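The same site in two structures of TRNA threonylcarbamoyladenosine dehydratase from Escherichia coli, which catalyses the ATP-dependent dehydration of threonylcarbamoyladenosine at position 37 of tRNAs to its cyclic form, and can accept sulfur from the desulfurase CsdA in vitro: PDB 4D7A (chain A, 1.80 Å), residues 124-129 and 148-153, and PDB 4D79 (chain B, 1.77 Å), residues 124-129 and 148-153. Both blocks share one frame: the second was fitted to the first on N, CA, C and O of the twelve residues, RMSD 0.05 Å. Numbering follows each deposited sequence.

Structure 1 (4D7A). With AMP (adenosine monophosphate), chain C; GOL (glycerol), chain D.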
# COMPACT_ATOMS: atom_id res chain seq x y z
N TYR A 124 13.11 -14.84 -6.81
CA TYR A 124 12.62 -13.67 -7.53
C TYR A 124 13.43 -12.45 -7.13
O TYR A 124 13.89 -12.35 -5.99
CB TYR A 124 11.12 -13.39 -7.24
CG TYR A 124 10.30 -13.29 -8.52
CD1 TYR A 124 10.23 -12.10 -9.24
CD2 TYR A 124 9.62 -14.40 -9.00
CE1 TYR A 124 9.49 -12.02 -10.42
CE2 TYR A 124 8.88 -14.33 -10.18
CZ TYR A 124 8.82 -13.15 -10.88
OH TYR A 124 8.09 -13.12 -12.06
N VAL A 125 13.57 -11.52 -8.06
CA VAL A 125 14.20 -10.24 -7.75
C VAL A 125 13.19 -9.14 -7.99
O VAL A 125 12.53 -9.13 -9.02
CB VAL A 125 15.46 -10.01 -8.62
CG1 VAL A 125 16.07 -8.63 -8.32
CG2 VAL A 125 16.47 -11.12 -8.34
N ILE A 126 13.03 -8.26 -7.00
CA ILE A 126 12.18 -7.08 -7.16
C ILE A 126 13.08 -5.86 -7.29
O ILE A 126 13.79 -5.46 -6.35
CB ILE A 126 11.20 -6.93 -5.98
CG1 ILE A 126 10.27 -8.16 -5.95
CG2 ILE A 126 10.36 -5.63 -6.12
CD1 ILE A 126 9.26 -8.15 -4.85
N ASP A 127 13.08 -5.28 -8.49
CA ASP A 127 13.94 -4.15 -8.80
C ASP A 127 13.19 -2.86 -8.50
O ASP A 127 12.28 -2.48 -9.24
CB ASP A 127 14.39 -4.17 -10.26
CG ASP A 127 14.85 -2.81 -10.73
OD1 ASP A 127 15.45 -2.09 -9.91
OD2 ASP A 127 14.60 -2.46 -11.90
N ALA A 128 13.61 -2.18 -7.44
CA ALA A 128 12.98 -0.92 -7.03
C ALA A 128 14.02 0.18 -6.97
O ALA A 128 14.01 1.02 -6.07
CB ALA A 128 12.28 -1.08 -5.67
N ILE A 129 14.94 0.14 -7.93
CA ILE A 129 16.03 1.12 -8.04
C ILE A 129 15.54 2.36 -8.79
O ILE A 129 14.83 2.25 -9.78
CB ILE A 129 17.24 0.51 -8.79
CG1 ILE A 129 17.74 -0.75 -8.08
CG2 ILE A 129 18.34 1.53 -8.95
CD1 ILE A 129 18.72 -1.55 -8.93
N PRO A 148 14.17 -14.73 -12.38
CA PRO A 148 12.85 -14.08 -12.39
C PRO A 148 12.95 -12.69 -11.79
O PRO A 148 13.50 -12.53 -10.69
CB PRO A 148 11.98 -15.00 -11.51
CG PRO A 148 12.66 -16.33 -11.58
CD PRO A 148 14.14 -16.00 -11.64
N LEU A 149 12.45 -11.69 -12.51
CA LEU A 149 12.60 -10.32 -12.07
C LEU A 149 11.34 -9.54 -12.41
O LEU A 149 10.70 -9.77 -13.44
CB LEU A 149 13.84 -9.66 -12.71
CG LEU A 149 14.04 -8.17 -12.41
CD1 LEU A 149 15.51 -7.83 -12.16
CD2 LEU A 149 13.49 -7.30 -13.53
N VAL A 150 10.95 -8.64 -11.53
CA VAL A 150 9.94 -7.66 -11.90
C VAL A 150 10.52 -6.30 -11.58
O VAL A 150 11.15 -6.10 -10.53
CB VAL A 150 8.57 -7.90 -11.18
CG1 VAL A 150 8.72 -8.00 -9.66
CG2 VAL A 150 7.56 -6.81 -11.58
N THR A 151 10.39 -5.38 -12.53
CA THR A 151 10.94 -4.07 -12.32
C THR A 151 9.81 -3.07 -12.18
O THR A 151 8.63 -3.38 -12.37
CB THR A 151 11.91 -3.65 -13.46
OG1 THR A 151 12.54 -2.41 -13.11
CG2 THR A 151 11.18 -3.51 -14.78
N THR A 152 10.17 -1.88 -11.74
CA THR A 152 9.18 -0.85 -11.50
C THR A 152 9.63 0.41 -12.20
O THR A 152 10.81 0.75 -12.20
CB THR A 152 8.97 -0.60 -9.98
OG1 THR A 152 10.25 -0.44 -9.33
CG2 THR A 152 8.28 -1.78 -9.33
N GLY A 153 8.70 1.10 -12.86
CA GLY A 153 9.07 2.37 -13.45
C GLY A 153 9.04 3.42 -12.36
O GLY A 153 8.95 3.11 -11.17
P AMP C . 12.88 6.79 -3.86
O1P AMP C . 11.50 6.64 -3.28
O2P AMP C . 13.63 7.97 -3.27
O3P AMP C . 12.94 6.81 -5.38
O5' AMP C . 13.69 5.48 -3.40
C5' AMP C . 14.78 4.94 -4.17
C4' AMP C . 15.64 3.97 -3.38
O4' AMP C . 16.45 3.13 -4.28
C3' AMP C . 16.63 4.63 -2.40
O3' AMP C . 16.54 4.00 -1.12
C2' AMP C . 18.00 4.33 -3.02
O2' AMP C . 19.08 4.24 -2.11
C1' AMP C . 17.74 3.00 -3.71
N9 AMP C . 18.76 2.68 -4.73
C8 AMP C . 19.16 3.52 -5.70
N7 AMP C . 20.15 2.99 -6.46
C5 AMP C . 20.42 1.77 -5.96
C6 AMP C . 21.36 0.68 -6.30
N6 AMP C . 22.22 0.79 -7.33
N1 AMP C . 21.35 -0.44 -5.56
C2 AMP C . 20.51 -0.56 -4.50
N3 AMP C . 19.63 0.39 -4.13
C4 AMP C . 19.52 1.57 -4.80
C1 GOL D . 10.82 -10.51 -16.38
C2 GOL D . 11.63 -11.84 -16.48
O2 GOL D . 11.57 -12.55 -15.25
C3 GOL D . 13.10 -11.53 -16.83
O3 GOL D . 14.02 -12.48 -16.29
O HOH W 1 8.21 -10.89 -13.50
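In the Rossmann-like sheet of this ThiF-family protein, strands 124-127 and 149-152 are the parallel neighbours of a beta-alpha-beta crossover, and Val125 meets Leu149 on the face covered by the linking helix 132-144. Leu149 has CG anti to its backbone N (chi1 175°) and an unstaggered chi2 of 140°; its CD1 lies 4.0 Å from Val125 CG1 and 4.3 Å from Asp127 CB. On the other face Ile126 and Val150 stand side by side, CG1 to CG1 4.0 Å. The strands are joined by backbone bonds, Val150 N to Val125 O (3.0 Å) and Asp127 N to Val150 O (2.9 Å). Pro148 CB sits over one face of the Tyr124 ring in a CH-pi contact, and water 1 takes a bond from Tyr124 OH and gives one to Leu149 O. At the end of strand 124-127, Asp127 OD1 accepts a hydrogen bond from Ile129 N (3.0 Å), met from above the carboxylate plane, which closes an Asx turn, while OD2 forms a salt bridge with Lys135. This turn leads into the nucleotide pocket, where Ile129 CG2 approaches AMP N7 at 3.4 Å.

Structure 2 (4D79). With ATP (adenosine-5'-triphosphate), chain E.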
# COMPACT_ATOMS: atom_id res chain seq x y z
N TYR B 124 13.11 -14.82 -6.83
CA TYR B 124 12.61 -13.67 -7.55
C TYR B 124 13.44 -12.46 -7.14
O TYR B 124 13.88 -12.36 -5.99
CB TYR B 124 11.12 -13.37 -7.25
CG TYR B 124 10.28 -13.26 -8.52
CD1 TYR B 124 10.22 -12.07 -9.26
CD2 TYR B 124 9.57 -14.34 -8.98
CE1 TYR B 124 9.47 -12.00 -10.42
CE2 TYR B 124 8.84 -14.29 -10.13
CZ TYR B 124 8.77 -13.11 -10.84
OH TYR B 124 8.06 -13.12 -12.00
N VAL B 125 13.60 -11.52 -8.06
CA VAL B 125 14.22 -10.23 -7.78
C VAL B 125 13.19 -9.13 -8.04
O VAL B 125 12.56 -9.09 -9.09
CB VAL B 125 15.49 -10.01 -8.64
CG1 VAL B 125 16.10 -8.63 -8.36
CG2 VAL B 125 16.53 -11.12 -8.33
N ILE B 126 13.03 -8.24 -7.07
CA ILE B 126 12.16 -7.08 -7.20
C ILE B 126 13.06 -5.85 -7.31
O ILE B 126 13.83 -5.50 -6.40
CB ILE B 126 11.18 -6.96 -6.02
CG1 ILE B 126 10.26 -8.19 -5.99
CG2 ILE B 126 10.36 -5.66 -6.14
CD1 ILE B 126 9.31 -8.20 -4.88
N ASP B 127 13.04 -5.24 -8.48
CA ASP B 127 13.91 -4.13 -8.78
C ASP B 127 13.17 -2.84 -8.49
O ASP B 127 12.24 -2.47 -9.23
CB ASP B 127 14.39 -4.17 -10.22
CG ASP B 127 14.87 -2.84 -10.68
OD1 ASP B 127 15.48 -2.15 -9.85
OD2 ASP B 127 14.67 -2.48 -11.86
N ALA B 128 13.59 -2.15 -7.44
CA ALA B 128 12.98 -0.89 -7.01
C ALA B 128 14.03 0.21 -6.97
O ALA B 128 14.00 1.10 -6.10
CB ALA B 128 12.30 -1.07 -5.65
N ILE B 129 14.97 0.14 -7.90
CA ILE B 129 16.03 1.12 -8.04
C ILE B 129 15.47 2.34 -8.77
O ILE B 129 14.76 2.21 -9.78
CB ILE B 129 17.22 0.51 -8.82
CG1 ILE B 129 17.89 -0.63 -8.03
CG2 ILE B 129 18.26 1.55 -9.15
CD1 ILE B 129 18.82 -1.50 -8.89
N PRO B 148 14.14 -14.75 -12.38
CA PRO B 148 12.82 -14.08 -12.34
C PRO B 148 12.94 -12.69 -11.74
O PRO B 148 13.52 -12.49 -10.67
CB PRO B 148 11.96 -15.00 -11.46
CG PRO B 148 12.64 -16.35 -11.57
CD PRO B 148 14.12 -16.05 -11.67
N LEU B 149 12.42 -11.73 -12.46
CA LEU B 149 12.58 -10.34 -12.12
C LEU B 149 11.29 -9.60 -12.41
O LEU B 149 10.65 -9.83 -13.44
CB LEU B 149 13.69 -9.69 -12.94
CG LEU B 149 13.83 -8.17 -12.95
CD1 LEU B 149 14.53 -7.72 -11.73
CD2 LEU B 149 14.54 -7.73 -14.20
N VAL B 150 10.96 -8.66 -11.55
CA VAL B 150 9.96 -7.65 -11.87
C VAL B 150 10.56 -6.30 -11.55
O VAL B 150 11.17 -6.11 -10.50
CB VAL B 150 8.61 -7.89 -11.14
CG1 VAL B 150 8.76 -8.00 -9.62
CG2 VAL B 150 7.61 -6.78 -11.53
N THR B 151 10.47 -5.38 -12.50
CA THR B 151 11.00 -4.05 -12.31
C THR B 151 9.84 -3.08 -12.18
O THR B 151 8.68 -3.41 -12.42
CB THR B 151 11.95 -3.64 -13.46
OG1 THR B 151 12.59 -2.38 -13.15
CG2 THR B 151 11.19 -3.48 -14.77
N THR B 152 10.17 -1.88 -11.73
CA THR B 152 9.19 -0.85 -11.47
C THR B 152 9.65 0.40 -12.18
O THR B 152 10.83 0.74 -12.13
CB THR B 152 8.99 -0.62 -9.95
OG1 THR B 152 10.26 -0.39 -9.33
CG2 THR B 152 8.35 -1.84 -9.27
N GLY B 153 8.74 1.07 -12.87
CA GLY B 153 9.05 2.36 -13.44
C GLY B 153 9.00 3.43 -12.37
O GLY B 153 9.01 3.17 -11.17
PG ATP E . 16.03 10.78 -2.18
O1G ATP E . 15.43 12.15 -2.02
O2G ATP E . 16.83 10.29 -0.99
O3G ATP E . 16.68 10.55 -3.53
PB ATP E . 14.82 8.23 -2.47
O1B ATP E . 15.76 7.95 -3.62
O2B ATP E . 14.92 7.48 -1.15
O3B ATP E . 14.75 9.82 -2.20
PA ATP E . 12.85 6.76 -3.84
O1A ATP E . 13.14 7.11 -5.29
O2A ATP E . 11.42 6.51 -3.42
O3A ATP E . 13.31 8.02 -2.98
O5' ATP E . 13.78 5.53 -3.33
C5' ATP E . 14.73 4.83 -4.17
C4' ATP E . 15.65 3.84 -3.44
O4' ATP E . 16.42 3.00 -4.36
C3' ATP E . 16.67 4.54 -2.56
O3' ATP E . 16.60 4.08 -1.20
C2' ATP E . 18.01 4.17 -3.17
O2' ATP E . 19.05 4.10 -2.20
C1' ATP E . 17.76 2.82 -3.83
N9 ATP E . 18.87 2.48 -4.78
C8 ATP E . 19.29 3.33 -5.75
N7 ATP E . 20.32 2.82 -6.48
C5 ATP E . 20.57 1.61 -5.97
C6 ATP E . 21.52 0.55 -6.31
N6 ATP E . 22.38 0.75 -7.31
N1 ATP E . 21.53 -0.58 -5.60
C2 ATP E . 20.67 -0.76 -4.57
N3 ATP E . 19.77 0.17 -4.20
C4 ATP E . 19.64 1.37 -4.85
O HOH W 2 8.20 -10.93 -13.51
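Within the beta-alpha-beta unit, Val125 meets Leu149 on the face of the two parallel strands that also carries Asp127. Leu149 has CG anti to its backbone N (chi1 168°) and a staggered chi2 of 80°, which places CD1 3.8 Å from Val125 CG1 and 3.9 Å from Asp127 CB. On the other face Ile126 and Val150 stand side by side, with CG1 to CG1 3.9 Å. Backbone bonds join the strands, Val150 N to Val125 O (3.0 Å) and Asp127 N to Val150 O (2.9 Å). Pro148 CB sits over one face of the Tyr124 ring in a CH-pi contact, and water 2 takes a bond from Tyr124 OH and gives one to Leu149 O. At the end of strand 124-127, Asp127 OD1 accepts a hydrogen bond from Ile129 N (3.1 Å), met from above the carboxylate plane, which closes an Asx turn, and OD2 forms a salt bridge with Lys135. The turn carries the chain to the bound nucleotide, where Ile129 CG2 approaches ATP N7 at 3.6 Å.

What differs
Among the side chains that can be compared, Leu149 is modelled differently: chi2 is 140° in Leu149(A) and 80° in Leu149(B), so the two methyl groups are turned about the CB-CG bond. The models therefore place the isopropyl end in different orientations on the same face of the strand pair. Its touches on Val125 and Asp127 are found in both models: Leu149(A) CD1 lies 4.0 Å from Val125(A) CG1, and Leu149(B) CD1 lies 3.8 Å from Val125(B) CG1; the touch on the CB of Asp127(A) and Asp127(B) is likewise kept. The other difference is the bound nucleotide. AMP touches Ala128(A) and Ile129(A), whereas ATP, which carries two further phosphates, occupies this place beside Ala128(B) and Ile129(B). Around these differences, the side chains of Val125(A), Ile126(A), Asp127(A), Ile129(A) and Val150(A) keep their places with their counterparts in chain B, and the comparable CA atoms coincide within the error. The backbone bonds from Val125(A) N to Pro148(A) O, Val150(A) N to Val125(A) O and Asp127(A) N to Val150(A) O recur in chain B, as does the bond from Ile129(A) N to Asp127(A) OD1. Waters 1 and 2 occupy the same place.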